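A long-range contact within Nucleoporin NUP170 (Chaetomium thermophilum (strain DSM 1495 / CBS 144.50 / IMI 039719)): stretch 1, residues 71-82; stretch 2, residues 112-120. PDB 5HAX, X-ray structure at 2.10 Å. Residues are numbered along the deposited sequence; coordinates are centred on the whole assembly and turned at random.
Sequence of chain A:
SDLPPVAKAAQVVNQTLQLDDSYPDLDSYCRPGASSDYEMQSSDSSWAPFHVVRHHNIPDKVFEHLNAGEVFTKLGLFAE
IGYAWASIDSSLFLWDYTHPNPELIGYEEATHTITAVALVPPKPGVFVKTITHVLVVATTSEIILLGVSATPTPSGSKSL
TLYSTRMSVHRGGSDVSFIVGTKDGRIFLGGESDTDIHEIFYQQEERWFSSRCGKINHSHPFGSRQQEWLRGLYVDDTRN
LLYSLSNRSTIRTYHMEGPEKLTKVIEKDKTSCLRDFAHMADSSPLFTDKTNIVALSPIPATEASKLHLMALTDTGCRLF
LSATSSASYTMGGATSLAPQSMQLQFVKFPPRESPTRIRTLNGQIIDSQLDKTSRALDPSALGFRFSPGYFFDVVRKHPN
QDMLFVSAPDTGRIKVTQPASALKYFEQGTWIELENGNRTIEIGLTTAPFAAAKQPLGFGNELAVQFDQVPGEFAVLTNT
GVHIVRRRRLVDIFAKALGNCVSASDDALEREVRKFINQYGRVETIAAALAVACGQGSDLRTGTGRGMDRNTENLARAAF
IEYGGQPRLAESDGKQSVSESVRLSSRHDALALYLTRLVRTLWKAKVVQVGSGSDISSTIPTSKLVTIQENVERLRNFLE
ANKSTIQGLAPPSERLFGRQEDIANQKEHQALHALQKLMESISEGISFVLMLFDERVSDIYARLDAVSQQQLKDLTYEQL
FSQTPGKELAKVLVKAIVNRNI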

# COMPACT_ATOMS: atom_id res chain seq x y z
N VAL A 71 -35.28 4.65 -12.94
CA VAL A 71 -35.53 4.39 -11.53
C VAL A 71 -34.25 4.48 -10.70
O VAL A 71 -34.24 5.11 -9.64
N PHE A 72 -33.17 3.86 -11.17
CA PHE A 72 -32.00 3.65 -10.32
C PHE A 72 -30.71 3.68 -11.13
O PHE A 72 -30.65 3.13 -12.23
N THR A 73 -29.69 4.32 -10.56
CA THR A 73 -28.35 4.36 -11.14
C THR A 73 -27.32 4.22 -10.02
O THR A 73 -27.62 4.44 -8.84
N LYS A 74 -26.09 3.86 -10.40
CA LYS A 74 -25.03 3.65 -9.43
C LYS A 74 -23.68 3.68 -10.14
O LYS A 74 -23.56 3.23 -11.28
N LEU A 75 -22.67 4.21 -9.45
CA LEU A 75 -21.29 4.26 -9.93
C LEU A 75 -20.37 3.51 -8.97
O LEU A 75 -20.67 3.38 -7.78
N GLY A 76 -19.25 3.02 -9.50
CA GLY A 76 -18.28 2.31 -8.68
C GLY A 76 -16.93 2.24 -9.36
O GLY A 76 -16.76 2.61 -10.52
N LEU A 77 -15.95 1.72 -8.60
CA LEU A 77 -14.55 1.72 -9.00
C LEU A 77 -13.99 0.30 -9.00
O LEU A 77 -14.26 -0.49 -8.10
N PHE A 78 -13.19 0.01 -10.03
CA PHE A 78 -12.29 -1.15 -10.05
C PHE A 78 -10.86 -0.63 -10.11
O PHE A 78 -10.16 -0.79 -11.12
N ALA A 79 -10.41 -0.01 -9.02
CA ALA A 79 -9.13 0.68 -9.01
C ALA A 79 -7.95 -0.26 -9.24
O ALA A 79 -6.89 0.19 -9.68
N GLU A 80 -8.11 -1.56 -8.96
CA GLU A 80 -7.00 -2.50 -9.11
C GLU A 80 -6.56 -2.62 -10.56
O GLU A 80 -5.40 -2.94 -10.84
N ILE A 81 -7.47 -2.38 -11.51
CA ILE A 81 -7.22 -2.54 -12.93
C ILE A 81 -7.48 -1.26 -13.71
O ILE A 81 -7.47 -1.27 -14.94
N GLY A 82 -7.73 -0.15 -13.01
CA GLY A 82 -7.92 1.12 -13.68
C GLY A 82 -9.24 1.25 -14.42
O GLY A 82 -9.31 1.99 -15.40
N HIS A 112 -33.40 -7.57 -14.40
CA HIS A 112 -33.88 -6.74 -13.31
C HIS A 112 -32.80 -5.75 -12.87
O HIS A 112 -31.64 -5.83 -13.28
N THR A 113 -33.21 -4.81 -12.02
CA THR A 113 -32.34 -3.71 -11.60
C THR A 113 -31.08 -4.24 -10.93
O THR A 113 -31.15 -5.10 -10.04
N ILE A 114 -29.93 -3.71 -11.34
CA ILE A 114 -28.66 -4.05 -10.71
C ILE A 114 -28.53 -3.27 -9.40
O ILE A 114 -28.73 -2.05 -9.37
N THR A 115 -28.19 -3.98 -8.32
CA THR A 115 -28.05 -3.38 -7.00
C THR A 115 -26.63 -3.41 -6.46
O THR A 115 -26.34 -2.68 -5.50
N ALA A 116 -25.74 -4.21 -7.04
CA ALA A 116 -24.36 -4.26 -6.60
C ALA A 116 -23.51 -4.91 -7.68
O ALA A 116 -23.99 -5.78 -8.42
N VAL A 117 -22.26 -4.47 -7.77
CA VAL A 117 -21.28 -5.01 -8.72
C VAL A 117 -19.92 -5.03 -8.03
O VAL A 117 -19.58 -4.12 -7.28
N ALA A 118 -19.14 -6.08 -8.29
CA ALA A 118 -17.82 -6.21 -7.68
C ALA A 118 -16.92 -7.06 -8.56
O ALA A 118 -17.38 -7.90 -9.34
N LEU A 119 -15.62 -6.84 -8.41
CA LEU A 119 -14.58 -7.58 -9.13
C LEU A 119 -13.73 -8.32 -8.10
O LEU A 119 -13.06 -7.69 -7.27
N VAL A 120 -13.76 -9.65 -8.15
CA VAL A 120 -13.12 -10.47 -7.13
C VAL A 120 -12.15 -11.44 -7.80
O VAL A 120 -12.20 -11.65 -9.02

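Two strands, 73-78 and 114-120, run in the same direction, their axes only 1° from parallel, yet no direct hydrogen bond joins them. Their axes approach no closer than 7.8 Å, too far for the backbones to pair as neighbours in a sheet, so the gap is filled by side chains and bridged by water.

The densest packing surrounds Phe78, whose CA-to-CB bond points toward stretch 2. Its chi1 is m (-67°) and chi2 is -25°, and the ring meets three consecutive residues. Leu119 lies over one face: Leu119 CB stands 3.7 Å from the centroid of the Phe78 ring, a CH-pi contact in which an aliphatic carbon sits against the aromatic cloud. At the ring edge, Phe78 CZ is 3.8 Å from Val117 CG1; Val117, with chi1 t, also points toward stretch 1. Phe78 CE1 passes 3.9 Å from Ala118 C. Ala118 directs its CB away, so here the ring meets backbone. A broad, flat phenyl suits this place because it can reach across the wide gap and offer both a face and an edge to apolar partners.

Leu119, with chi1 t and chi2 p, brings Leu119 CD2 to 3.4 Å from Ile81 CD1, a snug apolar contact. Ile81, with chi1 p and chi2 t, thus extends the hydrophobic cluster past Phe78, where Ile81 N donates a hydrogen bond to Phe78 O at 3.1 Å.

Towards the start of the strands the packing thins. Phe72, chi1 t and chi2 69°, points toward stretch 2, and its Phe72 CE2 edge lies 3.6 Å from Ile114 O. Phe72 CD2 is 3.9 Å from Thr113 CG2, so the methyl of Thr113 (chi1 m) serves as an apolar partner. Lys74 is extended through chi1, chi2 and chi3, all t. Its long aliphatic portion lies along the gap, with Lys74 CD 4.1 Å from Thr115 O, while chi4 (p) turns the amine back from stretch 2, leaving Lys74 NZ 5.5 Å from Thr115 O.

Water supplies the polar links. Water 1 donates to Leu77 O at 3.2 Å and weakly to Val117 O at 3.4 Å, joining two carbonyls that cannot bond to each other. Farther along, water 2 lies between the Glu80 carboxylate (chi1 t) and the second strand, 2.5 Å from Glu80 OE1 and 3.2 Å from Leu119 O, within reach of both.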

# COMPACT_ATOMS: atom_id res chain seq x y z
CB VAL A 71 -36.19 3.01 -11.34
CG1 VAL A 71 -36.44 2.72 -9.87
CG2 VAL A 71 -37.50 2.94 -12.12
CB PHE A 72 -32.13 2.31 -9.57
CG PHE A 72 -31.12 2.13 -8.47
CD1 PHE A 72 -31.19 2.90 -7.33
CD2 PHE A 72 -30.13 1.17 -8.58
CE1 PHE A 72 -30.27 2.73 -6.31
CE2 PHE A 72 -29.20 1.00 -7.57
CZ PHE A 72 -29.27 1.78 -6.43
CB THR A 73 -28.09 5.65 -11.91
OG1 THR A 73 -28.13 6.77 -11.02
CG2 THR A 73 -29.12 5.84 -13.02
CB LYS A 74 -25.21 2.32 -8.70
CG LYS A 74 -24.32 2.14 -7.49
CD LYS A 74 -24.82 1.02 -6.59
CE LYS A 74 -23.93 0.83 -5.37
NZ LYS A 74 -23.74 2.09 -4.60
CB LEU A 75 -20.79 5.71 -10.06
CG LEU A 75 -21.44 6.59 -11.13
CD1 LEU A 75 -21.08 8.05 -10.93
CD2 LEU A 75 -21.02 6.12 -12.50
CB LEU A 77 -13.70 2.57 -8.04
CG LEU A 77 -13.11 3.88 -8.56
CD1 LEU A 77 -12.31 4.55 -7.46
CD2 LEU A 77 -12.24 3.66 -9.79
CB PHE A 78 -12.60 -2.08 -11.25
CG PHE A 78 -13.94 -2.76 -11.18
CD1 PHE A 78 -14.58 -2.98 -9.97
CD2 PHE A 78 -14.57 -3.19 -12.34
CE1 PHE A 78 -15.81 -3.61 -9.91
CE2 PHE A 78 -15.80 -3.82 -12.29
CZ PHE A 78 -16.42 -4.03 -11.08
CB ALA A 79 -8.94 1.41 -7.68
CB GLU A 80 -7.40 -3.87 -8.57
CG GLU A 80 -6.27 -4.89 -8.53
CD GLU A 80 -6.78 -6.31 -8.34
OE1 GLU A 80 -7.79 -6.49 -7.63
OE2 GLU A 80 -6.16 -7.24 -8.91
CB ILE A 81 -8.05 -3.71 -13.51
CG1 ILE A 81 -9.54 -3.47 -13.25
CG2 ILE A 81 -7.60 -5.02 -12.90
CD1 ILE A 81 -10.45 -4.43 -14.00
CB HIS A 112 -34.33 -7.60 -12.12
CG HIS A 112 -35.60 -8.35 -12.37
ND1 HIS A 112 -35.62 -9.67 -12.77
CD2 HIS A 112 -36.89 -7.96 -12.28
CE1 HIS A 112 -36.87 -10.06 -12.91
NE2 HIS A 112 -37.66 -9.05 -12.62
CB THR A 113 -33.09 -2.79 -10.64
OG1 THR A 113 -34.32 -2.37 -11.24
CG2 THR A 113 -32.25 -1.57 -10.28
CB ILE A 114 -27.48 -3.74 -11.65
CG1 ILE A 114 -27.51 -4.68 -12.85
CG2 ILE A 114 -26.15 -3.86 -10.92
CD1 ILE A 114 -26.59 -4.26 -13.98
CB THR A 115 -28.98 -4.09 -6.00
OG1 THR A 115 -28.71 -5.50 -6.00
CG2 THR A 115 -30.44 -3.85 -6.36
CB ALA A 116 -24.21 -5.03 -5.28
CB VAL A 117 -21.22 -4.16 -10.01
CG1 VAL A 117 -20.17 -4.72 -10.97
CG2 VAL A 117 -22.58 -4.10 -10.68
CB ALA A 118 -17.90 -6.81 -6.28
CB LEU A 119 -13.71 -6.62 -9.95
CG LEU A 119 -12.68 -7.26 -10.89
CD1 LEU A 119 -13.37 -7.96 -12.04
CD2 LEU A 119 -11.71 -6.20 -11.40
CB VAL A 120 -14.16 -11.25 -6.29
CG1 VAL A 120 -15.07 -10.28 -5.54
CG2 VAL A 120 -14.96 -12.19 -7.18
O HOH W 1 -17.03 -1.90 -7.17
O HOH W 2 -10.22 -6.33 -7.92
O HOH W 3 -9.83 -8.72 -7.36